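Side-chain contacts in endoglucanase (Bacillus akibai, PDB 1UWW), which hydrolyses internal beta-1,4-glucosidic linkages of cellulose and related glucans, and is represented here by its family 28 carbohydrate-binding module, specific for non-crystalline cellulose: residues A[20-25]-A[42-47]; A[30-33]-A[38-41]; A[91-96]-A[168-173]. All blocks are in the same frame, centred on the assembly; numbering follows the deposited sequence.

How the contacts relate
All three contacts lie in the one carbohydrate-binding module. Contact 1 sits beside a calcium site, contact 2 is where the chain folds back after strand 30-32, and contact 3 joins the two sheets across the interior. The centres of contacts 1 and 2 are about 14 Å apart, and Ser20 OG meets Trp30 NE1 at 2.9 Å, a probable hydrogen bond. Trp30 carries on inward: its CH2 packs on Ile168 CD1 at 3.7 Å, tying contact 2 to contact 3, about 13 Å away between centres. Contacts 1 and 3 are about 16 Å apart between centres and share the six-stranded sheet, where Ala47 CB lies 3.9 Å from Tyr94 CD1. Contact 3 carries ligands of two further calcium ions.

Contact 1. Residues A[20-25]-A[42-47]; sequences SVFEDG and LTIEEA. With CA (calcium ion), chain C.
Beside a calcium site of this beta-sandwich module, Phe22 in the loop 20-25 packs on Ile44, which belongs to strand 43-47 at the border of the six-stranded sheet. The residues flanking Phe22 hold the metal: Val21 O and Glu23 OE2 each bind the calcium ion at 2.4 Å, alongside a water. Ser50, Asn51 and Asp184 complete the site, and the ion thereby links the loop to strands 50-58 and 180-189. Phe22 itself turns its ring inward to Leu53 and Trp30, and a positive phi (61°) goes with this tight bend of the loop; Gln28 OE1 accepts hydrogen bonds from the backbone N of both Val21 and Phe22. Ile44 points at the loop and crosses Phe22 at about a right angle. Its methyl CD1 comes obliquely to the ring, 4.0 Å from Phe22 CD1, and rests almost as near CB. No hydrogen bond spans the two segments. With chi1 at -57°, CG1 is anti to the carbonyl carbon of Ile44 and CG2 anti to its backbone N, and the two branches meet different parts of the loop. CG1 faces the backbone of Gly25, while Ile44 CG2 lies 3.6 Å from Phe22 O.

Contact 2. Residues A[30-33]-A[38-41]; sequences WDWA and VKTA
Trp32 is the last residue of strand 30-32, at the border of the five-stranded sheet of the beta sandwich, and the chain loops back after it so that Val38, Lys39 and Thr40 line its indole. The tight part is the layer of backbone lying on the ring. Val38 O stands over the centre of the indole, 3.2 Å above its plane, and is 3.3 Å from Trp32 CD2; Ser36 OG hydrogen-bonds this oxygen. On the same face, shifted toward the pyrrole rim, Lys39 CA makes a CH-pi contact 3.7 Å from the centroid of the five-membered ring. Farther along, Thr40 O comes to the edge: Trp32 NE1 donates to it over 2.9 Å at an N-H...O angle of 158°. That oxygen is only 4° out of the indole plane, and the donor lies in its carbonyl plane. One bond at the rim and two contacts on the face thus fix both the rotation and the tilt of the indole. CG is anti to the carbonyl carbon of Trp32 (chi1 -68°), which sends the ring out toward the returning chain. Trp55, edge-to-face, His10 and Leu42 also touch this ring.

The looser side holds the side chains of the returning chain. Val38 CG1 reaches the benzene part of the ring only at 4.1 Å from Trp32 CZ2, and Thr40 OG1 hydrogen-bonds Glu56 O instead. The exposed Lys39 leans away from the indole; beyond a CB that still touches the ring, its extended chain reaches back to the backbone after Trp32. There NZ hydrogen-bonds Gly34 O, and Lys39 CE lies 3.6 Å from Ala33 O.

Contact 3. Residues A[91-96]-A[168-173]; sequences FDFYLD and IIFADV. With CA (calcium ion), chain E; CA (calcium ion), chain D.
Phe93 and Phe170 reach into the interior from strand 88-97 of the six-stranded sheet and strand 165-173 of the five-stranded one, and slide past each other in opposite directions. Their planes are inclined at 31° with centroids 5.1 Å apart, an oblique pairing that is neither a stack nor a T. Phe170 CE2 lies over one face of Phe93, 3.5 Å from Phe93 CE1. The CB of Phe93 already points at the other strand, and the first torsion continues that direction by setting CG anti to the backbone N (chi1 -172°). Phe91, two residues earlier, adopts the crowded position, with CG between the backbone N and the carbonyl carbon. Its ring heads for Ile168, which comes from the opposite direction: Phe91 CE1 meets Ile168 CD1 at 4.0 Å, and CZ approaches the CG2 branch. Phe91 CE2 also lies near the plane of Phe170, at its edge, 4.4 Å from Phe170 CE2. Phe170 CE2 is thus the corner that meets both phenylalanines of segment 91-96, and Trp55 meets the Phe170 ring edge-to-face.

All four of these residues are buried and no hydrogen bond passes between the segments. Two of the residues on the other side of strand 91-96 bind calcium ions: Asp92 OD1 holds one at 2.3 Å together with Glu146, and Asp96 OD1 another at 2.4 Å together with Pro97 O and waters. The segment axes approach to 12.6 Å and cross at -33°, the spacing and twist of two face-packed sheets in the beta-sandwich, jelly-roll fold of these carbohydrate-binding modules.

Contact 1. Residues A[20-25]-A[42-47]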
# COMPACT_ATOMS: atom_id res chain seq x y z
N SER A 20 16.21 -4.43 -16.78
CA SER A 20 16.98 -3.19 -16.82
C SER A 20 18.17 -3.31 -15.85
O SER A 20 18.00 -3.42 -14.65
CB SER A 20 16.10 -1.98 -16.44
OG SER A 20 14.87 -1.96 -17.15
N VAL A 21 19.38 -3.36 -16.42
CA VAL A 21 20.62 -3.54 -15.67
C VAL A 21 21.54 -2.30 -15.66
O VAL A 21 22.48 -2.25 -14.89
CB VAL A 21 21.38 -4.80 -16.14
CG1 VAL A 21 20.51 -6.04 -15.93
CG2 VAL A 21 21.80 -4.69 -17.61
N PHE A 22 21.30 -1.34 -16.52
CA PHE A 22 22.00 -0.03 -16.47
C PHE A 22 23.49 -0.15 -16.67
O PHE A 22 24.25 0.60 -16.07
CB PHE A 22 21.64 0.75 -15.19
CG PHE A 22 20.14 0.83 -14.95
CD1 PHE A 22 19.34 1.65 -15.74
CD2 PHE A 22 19.54 0.03 -13.98
CE1 PHE A 22 17.98 1.69 -15.53
CE2 PHE A 22 18.18 0.06 -13.79
CZ PHE A 22 17.39 0.90 -14.58
N GLU A 23 23.92 -1.06 -17.55
CA GLU A 23 25.34 -1.29 -17.79
C GLU A 23 25.86 -0.71 -19.11
O GLU A 23 27.04 -0.92 -19.43
CB GLU A 23 25.65 -2.78 -17.72
CG GLU A 23 25.36 -3.42 -16.36
CD GLU A 23 26.05 -2.72 -15.19
OE1 GLU A 23 27.19 -2.18 -15.32
OE2 GLU A 23 25.46 -2.73 -14.09
N ASP A 24 25.04 0.06 -19.82
CA ASP A 24 25.43 0.65 -21.11
C ASP A 24 25.55 2.17 -21.06
O ASP A 24 25.49 2.83 -22.10
CB ASP A 24 24.43 0.23 -22.21
CG ASP A 24 22.99 0.72 -21.94
OD1 ASP A 24 22.76 1.45 -20.95
OD2 ASP A 24 22.01 0.41 -22.67
N GLY A 25 25.68 2.74 -19.87
CA GLY A 25 25.75 4.18 -19.70
C GLY A 25 24.45 4.93 -19.91
O GLY A 25 24.47 6.17 -19.92
N LEU A 42 18.51 12.18 -12.94
CA LEU A 42 18.56 10.72 -12.96
C LEU A 42 19.85 10.34 -13.66
O LEU A 42 20.02 10.61 -14.86
CB LEU A 42 17.40 10.14 -13.74
CG LEU A 42 16.04 10.06 -13.06
CD1 LEU A 42 14.93 9.82 -14.08
CD2 LEU A 42 16.04 8.94 -12.03
N THR A 43 20.77 9.74 -12.93
CA THR A 43 22.07 9.34 -13.47
C THR A 43 22.37 7.88 -13.16
O THR A 43 21.68 7.23 -12.38
CB THR A 43 23.20 10.24 -12.92
OG1 THR A 43 23.27 10.10 -11.51
CG2 THR A 43 22.93 11.72 -13.23
N ILE A 44 23.40 7.36 -13.80
CA ILE A 44 23.82 6.01 -13.54
C ILE A 44 25.01 6.05 -12.58
O ILE A 44 26.03 6.69 -12.87
CB ILE A 44 24.19 5.30 -14.87
CG1 ILE A 44 23.03 5.29 -15.88
CG2 ILE A 44 24.66 3.86 -14.56
CD1 ILE A 44 21.69 4.88 -15.32
N GLU A 45 24.90 5.38 -11.44
CA GLU A 45 25.90 5.43 -10.38
C GLU A 45 26.16 4.01 -9.85
O GLU A 45 25.29 3.13 -9.88
CB GLU A 45 25.44 6.35 -9.24
CG GLU A 45 25.02 7.75 -9.66
CD GLU A 45 26.16 8.61 -10.16
OE1 GLU A 45 27.35 8.25 -9.93
OE2 GLU A 45 25.82 9.64 -10.80
N GLU A 46 27.35 3.77 -9.30
CA GLU A 46 27.72 2.48 -8.75
C GLU A 46 27.04 2.22 -7.41
O GLU A 46 27.01 3.09 -6.53
CB GLU A 46 29.25 2.40 -8.61
CG GLU A 46 29.75 1.03 -8.15
CD GLU A 46 29.89 0.89 -6.63
OE1 GLU A 46 30.03 1.93 -5.93
OE2 GLU A 46 29.87 -0.25 -6.11
N ALA A 47 26.46 1.04 -7.26
CA ALA A 47 25.93 0.58 -5.99
C ALA A 47 26.17 -0.92 -5.89
O ALA A 47 25.73 -1.69 -6.76
CB ALA A 47 24.44 0.87 -5.86
CA CA C . 23.46 -2.91 -12.83
O HOH W 1 23.04 -5.19 -13.20

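Contact 2. Residues A[30-33]-A[38-41]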
# COMPACT_ATOMS: atom_id res chain seq x y z
N TRP A 30 14.08 4.42 -18.76
CA TRP A 30 13.46 4.92 -17.52
C TRP A 30 13.51 6.44 -17.46
O TRP A 30 14.54 7.05 -17.78
CB TRP A 30 14.16 4.31 -16.31
CG TRP A 30 13.83 2.86 -16.14
CD1 TRP A 30 14.46 1.79 -16.71
CD2 TRP A 30 12.75 2.34 -15.38
NE1 TRP A 30 13.83 0.63 -16.33
CE2 TRP A 30 12.76 0.94 -15.54
CE3 TRP A 30 11.73 2.91 -14.61
CZ2 TRP A 30 11.82 0.11 -14.93
CZ3 TRP A 30 10.80 2.10 -14.01
CH2 TRP A 30 10.85 0.70 -14.17
N ASP A 31 12.45 7.04 -16.97
CA ASP A 31 12.33 8.49 -16.88
C ASP A 31 11.38 8.83 -15.74
O ASP A 31 10.80 7.93 -15.11
CB ASP A 31 11.78 9.03 -18.19
CG ASP A 31 12.23 10.43 -18.50
OD1 ASP A 31 12.77 11.13 -17.63
OD2 ASP A 31 12.09 10.90 -19.67
N TRP A 32 11.22 10.11 -15.47
CA TRP A 32 10.21 10.56 -14.51
C TRP A 32 8.83 10.53 -15.14
O TRP A 32 8.64 11.00 -16.28
CB TRP A 32 10.51 11.98 -14.03
CG TRP A 32 11.72 12.11 -13.19
CD1 TRP A 32 12.80 12.91 -13.43
CD2 TRP A 32 12.00 11.42 -11.95
NE1 TRP A 32 13.73 12.77 -12.43
CE2 TRP A 32 13.27 11.86 -11.51
CE3 TRP A 32 11.30 10.50 -11.16
CZ2 TRP A 32 13.83 11.43 -10.31
CZ3 TRP A 32 11.88 10.07 -9.99
CH2 TRP A 32 13.13 10.54 -9.57
N ALA A 33 7.83 10.04 -14.41
CA ALA A 33 6.44 10.25 -14.78
C ALA A 33 6.13 11.74 -14.71
O ALA A 33 6.73 12.46 -13.90
CB ALA A 33 5.51 9.46 -13.87
N VAL A 38 9.31 14.53 -7.69
CA VAL A 38 10.73 14.76 -7.73
C VAL A 38 11.14 14.61 -9.18
O VAL A 38 10.81 13.61 -9.84
CB VAL A 38 11.49 13.73 -6.85
CG1 VAL A 38 13.01 13.81 -7.08
CG2 VAL A 38 11.13 13.93 -5.37
N LYS A 39 11.86 15.60 -9.70
CA LYS A 39 12.31 15.57 -11.08
C LYS A 39 13.79 15.93 -11.19
O LYS A 39 14.24 16.38 -12.25
CB LYS A 39 11.39 16.44 -11.94
CG LYS A 39 9.98 15.83 -12.07
CD LYS A 39 9.22 16.33 -13.26
CE LYS A 39 7.78 15.85 -13.25
NZ LYS A 39 6.88 16.72 -14.06
N THR A 40 14.53 15.60 -10.12
CA THR A 40 15.99 15.79 -10.01
C THR A 40 16.76 14.91 -11.02
O THR A 40 16.23 13.97 -11.59
CB THR A 40 16.49 15.48 -8.51
OG1 THR A 40 16.20 14.13 -8.12
CG2 THR A 40 15.79 16.33 -7.45
N ALA A 41 18.04 15.20 -11.23
CA ALA A 41 18.86 14.45 -12.17
C ALA A 41 18.84 12.93 -11.90
O ALA A 41 19.13 12.47 -10.78
CB ALA A 41 20.30 14.95 -12.12

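Contact 3. Residues A[91-96]-A[168-173]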
# COMPACT_ATOMS: atom_id res chain seq x y z
N PHE A 91 13.27 -5.75 -8.11
CA PHE A 91 14.44 -4.93 -8.33
C PHE A 91 15.25 -4.82 -7.04
O PHE A 91 14.72 -5.00 -5.95
CB PHE A 91 14.11 -3.52 -8.91
CG PHE A 91 13.16 -2.67 -8.10
CD1 PHE A 91 11.78 -2.81 -8.25
CD2 PHE A 91 13.64 -1.65 -7.29
CE1 PHE A 91 10.89 -1.96 -7.56
CE2 PHE A 91 12.77 -0.82 -6.61
CZ PHE A 91 11.40 -1.01 -6.74
N ASP A 92 16.53 -4.54 -7.21
CA ASP A 92 17.38 -4.14 -6.09
C ASP A 92 17.21 -2.65 -5.84
O ASP A 92 17.28 -1.85 -6.76
CB ASP A 92 18.86 -4.44 -6.39
CG ASP A 92 19.10 -5.90 -6.54
OD1 ASP A 92 18.82 -6.69 -5.60
OD2 ASP A 92 19.53 -6.37 -7.62
N PHE A 93 16.93 -2.30 -4.60
CA PHE A 93 16.73 -0.91 -4.21
C PHE A 93 17.71 -0.61 -3.11
O PHE A 93 17.80 -1.34 -2.14
CB PHE A 93 15.32 -0.69 -3.70
CG PHE A 93 14.99 0.76 -3.45
CD1 PHE A 93 15.19 1.75 -4.40
CD2 PHE A 93 14.45 1.15 -2.23
CE1 PHE A 93 14.87 3.10 -4.13
CE2 PHE A 93 14.12 2.49 -1.97
CZ PHE A 93 14.33 3.45 -2.90
N TYR A 94 18.47 0.46 -3.26
CA TYR A 94 19.47 0.82 -2.27
C TYR A 94 19.23 2.25 -1.82
O TYR A 94 18.83 3.11 -2.61
CB TYR A 94 20.88 0.74 -2.81
CG TYR A 94 21.26 -0.56 -3.49
CD1 TYR A 94 20.99 -0.77 -4.83
CD2 TYR A 94 21.91 -1.55 -2.81
CE1 TYR A 94 21.35 -1.95 -5.45
CE2 TYR A 94 22.28 -2.74 -3.42
CZ TYR A 94 22.00 -2.90 -4.73
OH TYR A 94 22.38 -4.06 -5.40
N LEU A 95 19.48 2.48 -0.55
CA LEU A 95 19.45 3.82 0.01
C LEU A 95 20.78 4.12 0.66
O LEU A 95 21.31 3.33 1.43
CB LEU A 95 18.32 3.97 1.02
CG LEU A 95 16.94 3.56 0.51
CD1 LEU A 95 16.65 2.15 0.93
CD2 LEU A 95 15.86 4.49 1.00
N ASP A 96 21.29 5.32 0.39
CA ASP A 96 22.39 5.89 1.14
C ASP A 96 21.89 7.20 1.74
O ASP A 96 22.00 8.26 1.12
CB ASP A 96 23.61 6.12 0.28
CG ASP A 96 24.84 6.53 1.10
OD1 ASP A 96 24.70 6.86 2.31
OD2 ASP A 96 26.00 6.52 0.61
N ILE A 168 6.63 3.24 -10.88
CA ILE A 168 7.04 2.84 -9.54
C ILE A 168 6.98 4.11 -8.72
O ILE A 168 7.69 5.09 -9.05
CB ILE A 168 8.44 2.19 -9.49
CG1 ILE A 168 8.50 1.01 -10.47
CG2 ILE A 168 8.73 1.73 -8.10
CD1 ILE A 168 9.84 0.38 -10.57
N ILE A 169 6.17 4.10 -7.68
CA ILE A 169 5.92 5.27 -6.83
C ILE A 169 6.58 5.04 -5.51
O ILE A 169 6.38 4.00 -4.88
CB ILE A 169 4.40 5.46 -6.67
CG1 ILE A 169 3.74 5.69 -8.03
CG2 ILE A 169 4.14 6.67 -5.75
CD1 ILE A 169 2.24 5.65 -8.03
N PHE A 170 7.36 6.01 -5.04
CA PHE A 170 8.14 5.93 -3.80
C PHE A 170 7.56 6.94 -2.82
O PHE A 170 7.99 8.11 -2.78
CB PHE A 170 9.61 6.20 -4.06
CG PHE A 170 10.26 5.21 -4.98
CD1 PHE A 170 10.19 5.37 -6.34
CD2 PHE A 170 10.97 4.12 -4.49
CE1 PHE A 170 10.82 4.50 -7.22
CE2 PHE A 170 11.59 3.23 -5.35
CZ PHE A 170 11.51 3.42 -6.71
N ALA A 171 6.58 6.55 -2.03
CA ALA A 171 5.80 7.50 -1.23
C ALA A 171 6.28 7.62 0.21
O ALA A 171 6.64 6.65 0.85
CB ALA A 171 4.34 7.09 -1.24
N ASP A 172 6.25 8.84 0.72
CA ASP A 172 6.59 9.17 2.09
C ASP A 172 5.52 8.69 3.06
O ASP A 172 4.33 8.91 2.83
CB ASP A 172 6.69 10.70 2.16
CG ASP A 172 7.26 11.22 3.46
OD1 ASP A 172 7.85 10.49 4.26
OD2 ASP A 172 7.11 12.45 3.69
N VAL A 173 5.95 8.09 4.16
CA VAL A 173 5.08 7.77 5.28
C VAL A 173 5.69 8.40 6.53
O VAL A 173 6.39 7.76 7.31
CB VAL A 173 4.96 6.24 5.50
CG1 VAL A 173 3.91 5.95 6.55
CG2 VAL A 173 4.65 5.50 4.19
CA CA E . 18.56 -8.87 -6.20
CA CA D . 25.14 8.01 4.37
O HOH W 2 24.65 8.16 6.84
O HOH W 3 24.36 5.85 5.07
O HOH W 4 27.39 7.25 4.18
O HOH W 5 20.14 -9.07 -5.18
O HOH W 6 19.15 -11.34 -6.19